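Local coordinates for putative uncharacterized protein (Enterobacter cloacae, PDB 4HFK) that probably acts as an immunity protein of a type VI secretion system, protecting the producing cell by binding and blocking a cell-wall amidase effector, at residues W18-C23 with K82-A87. Residues are numbered along the deposited sequence; the frame is centred on the assembly and turned at random.
Sequences WVQNRC and KCTLIA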
loop_
_atom_site.group_PDB
_atom_site.type_symbol
_atom_site.label_atom_id
_atom_site.label_comp_id
_atom_site.label_asym_id
_atom_site.label_seq_id
_atom_site.Cartn_x
_atom_site.Cartn_y
_atom_site.Cartn_z
ATOM N N TRP B 18 0.767 7.869 3.830
ATOM C CA TRP B 18 0.719 7.811 5.286
ATOM C C TRP B 18 -0.539 7.075 5.744
ATOM O O TRP B 18 -0.465 6.127 6.542
ATOM C CB TRP B 18 0.770 9.207 5.925
ATOM C CG TRP B 18 0.767 9.138 7.452
ATOM C CD1 TRP B 18 1.856 8.979 8.274
ATOM C CD2 TRP B 18 -0.382 9.191 8.318
ATOM N NE1 TRP B 18 1.453 8.951 9.598
ATOM C CE2 TRP B 18 0.090 9.082 9.651
ATOM C CE3 TRP B 18 -1.755 9.348 8.101
ATOM C CZ2 TRP B 18 -0.774 9.103 10.756
ATOM C CZ3 TRP B 18 -2.608 9.380 9.199
ATOM C CH2 TRP B 18 -2.109 9.258 10.512
ATOM N N VAL B 19 -1.689 7.501 5.231
ATOM C CA VAL B 19 -2.964 6.903 5.635
ATOM C C VAL B 19 -2.989 5.411 5.304
ATOM O O VAL B 19 -3.410 4.587 6.129
ATOM C CB VAL B 19 -4.174 7.590 4.957
ATOM C CG1 VAL B 19 -5.465 6.799 5.225
ATOM C CG2 VAL B 19 -4.322 9.033 5.446
ATOM N N GLN B 20 -2.535 5.067 4.098
ATOM C CA GLN B 20 -2.549 3.670 3.659
ATOM C C GLN B 20 -1.631 2.805 4.525
ATOM O O GLN B 20 -2.025 1.731 4.987
ATOM C CB GLN B 20 -2.139 3.555 2.185
ATOM C CG GLN B 20 -2.645 2.270 1.506
ATOM C CD GLN B 20 -1.526 1.333 1.078
ATOM O OE1 GLN B 20 -0.371 1.519 1.453
ATOM N NE2 GLN B 20 -1.868 0.322 0.277
ATOM N N ASN B 21 -0.405 3.273 4.739
ATOM C CA ASN B 21 0.571 2.508 5.512
ATOM C C ASN B 21 0.091 2.320 6.945
ATOM O O ASN B 21 0.226 1.245 7.530
ATOM C CB ASN B 21 1.931 3.203 5.519
ATOM C CG ASN B 21 2.662 3.088 4.197
ATOM O OD1 ASN B 21 3.821 3.501 4.097
ATOM N ND2 ASN B 21 1.994 2.545 3.170
ATOM N N ARG B 22 -0.482 3.373 7.509
ATOM C CA ARG B 22 -1.047 3.289 8.846
ATOM C C ARG B 22 -2.245 2.322 8.910
ATOM O O ARG B 22 -2.411 1.586 9.892
ATOM C CB ARG B 22 -1.443 4.677 9.333
ATOM C CG ARG B 22 -2.072 4.661 10.690
ATOM C CD ARG B 22 -1.556 5.807 11.533
ATOM N NE ARG B 22 -2.172 5.789 12.854
ATOM C CZ ARG B 22 -1.556 5.367 13.954
ATOM N NH1 ARG B 22 -0.296 4.949 13.894
ATOM N NH2 ARG B 22 -2.198 5.385 15.111
ATOM N N CYS B 23 -3.080 2.314 7.873
ATOM C CA CYS B 23 -4.168 1.335 7.817
ATOM C C CYS B 23 -3.628 -0.090 7.818
ATOM O O CYS B 23 -4.135 -0.952 8.538
ATOM C CB CYS B 23 -5.024 1.522 6.567
ATOM S SG CYS B 23 -6.165 2.871 6.639
ATOM N N LYS B 82 -8.881 -2.315 0.875
ATOM C CA LYS B 82 -9.602 -1.331 1.694
ATOM C C LYS B 82 -8.690 -0.204 2.195
ATOM O O LYS B 82 -9.097 0.963 2.226
ATOM C CB LYS B 82 -10.313 -2.001 2.885
ATOM C CG LYS B 82 -11.224 -1.044 3.673
ATOM C CD LYS B 82 -11.658 -1.602 5.032
ATOM C CE LYS B 82 -12.073 -3.060 4.963
ATOM N NZ LYS B 82 -12.223 -3.657 6.332
ATOM N N CYS B 83 -7.463 -0.544 2.586
ATOM C CA CYS B 83 -6.507 0.480 3.010
ATOM C C CYS B 83 -6.331 1.564 1.927
ATOM O O CYS B 83 -6.223 2.755 2.232
ATOM C CB CYS B 83 -5.149 -0.150 3.347
ATOM S SG CYS B 83 -5.179 -1.307 4.771
ATOM N N THR B 84 -6.312 1.161 0.659
ATOM C CA THR B 84 -6.173 2.146 -0.408
ATOM C C THR B 84 -7.472 2.921 -0.593
ATOM O O THR B 84 -7.451 4.140 -0.807
ATOM C CB THR B 84 -5.715 1.500 -1.734
ATOM O OG1 THR B 84 -4.358 1.065 -1.592
ATOM C CG2 THR B 84 -5.779 2.509 -2.882
ATOM N N LEU B 85 -8.607 2.229 -0.492
ATOM C CA LEU B 85 -9.899 2.906 -0.631
ATOM C C LEU B 85 -10.029 3.985 0.431
ATOM O O LEU B 85 -10.487 5.098 0.151
ATOM C CB LEU B 85 -11.061 1.913 -0.528
ATOM C CG LEU B 85 -11.071 0.817 -1.597
ATOM C CD1 LEU B 85 -12.351 0.007 -1.524
ATOM C CD2 LEU B 85 -10.904 1.403 -3.001
ATOM N N ILE B 86 -9.605 3.656 1.648
ATOM C CA ILE B 86 -9.669 4.596 2.761
ATOM C C ILE B 86 -8.768 5.807 2.518
ATOM O O ILE B 86 -9.185 6.948 2.739
ATOM C CB ILE B 86 -9.307 3.899 4.103
ATOM C CG1 ILE B 86 -10.458 2.983 4.533
ATOM C CG2 ILE B 86 -9.018 4.928 5.191
ATOM C CD1 ILE B 86 -10.148 2.077 5.746
ATOM N N ALA B 87 -7.542 5.563 2.058
ATOM C CA ALA B 87 -6.592 6.646 1.783
ATOM C C ALA B 87 -7.145 7.648 0.768
ATOM O O ALA B 87 -6.838 8.846 0.816
ATOM C CB ALA B 87 -5.271 6.073 1.293
#
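Val19, Gln20 and Cys23 on one helix pack against Cys83, Thr84, Ile86 and Ala87 on another. The helix axes approach to 8.2 Å with their directions 145° apart, so the pair is roughly antiparallel.

Most of the contact is apolar. CG1, anti to the backbone N (chi1 171°), is the branch of Val19 that reaches Ala87 and Ile86. It lies 3.6 Å from Ala87 CA and also touches CG2 of Ile86. The Ala87 methyl group packs against the start of Gln20, with its CB 4.1 Å from Gln20 CB. With only a methyl on Ala87, the backbones come close there: Val19 CA and Ala87 CA are 5.3 Å apart.

The two cysteines meet without a disulfide. SG of Cys83 rests 3.4 Å from CB of Cys23, while SG of Cys23 turns to Ile86, 3.8 Å from its CG2.

One hydrogen bond crosses the contact. Gln20 NE2 donates to Thr84 OG1 at 3.2 Å; the bond is bent (140°), and the oxygen lies somewhat out of the amide plane. Gln20 OE1 accepts a weak hydrogen bond from Asn21 ND2. Gln20 NE2 also hydrogen-bonds OE1 of Gln20 of the second subunit, its strongest polar partner, which places this polar edge at the subunit interface.

The contact joins helix 11-27 to helix 79-87 in the buried centre of an all-helical fold. Helix 52-66 adds Ile62 against Cys23, and Leu65 and Leu66 against Ile86.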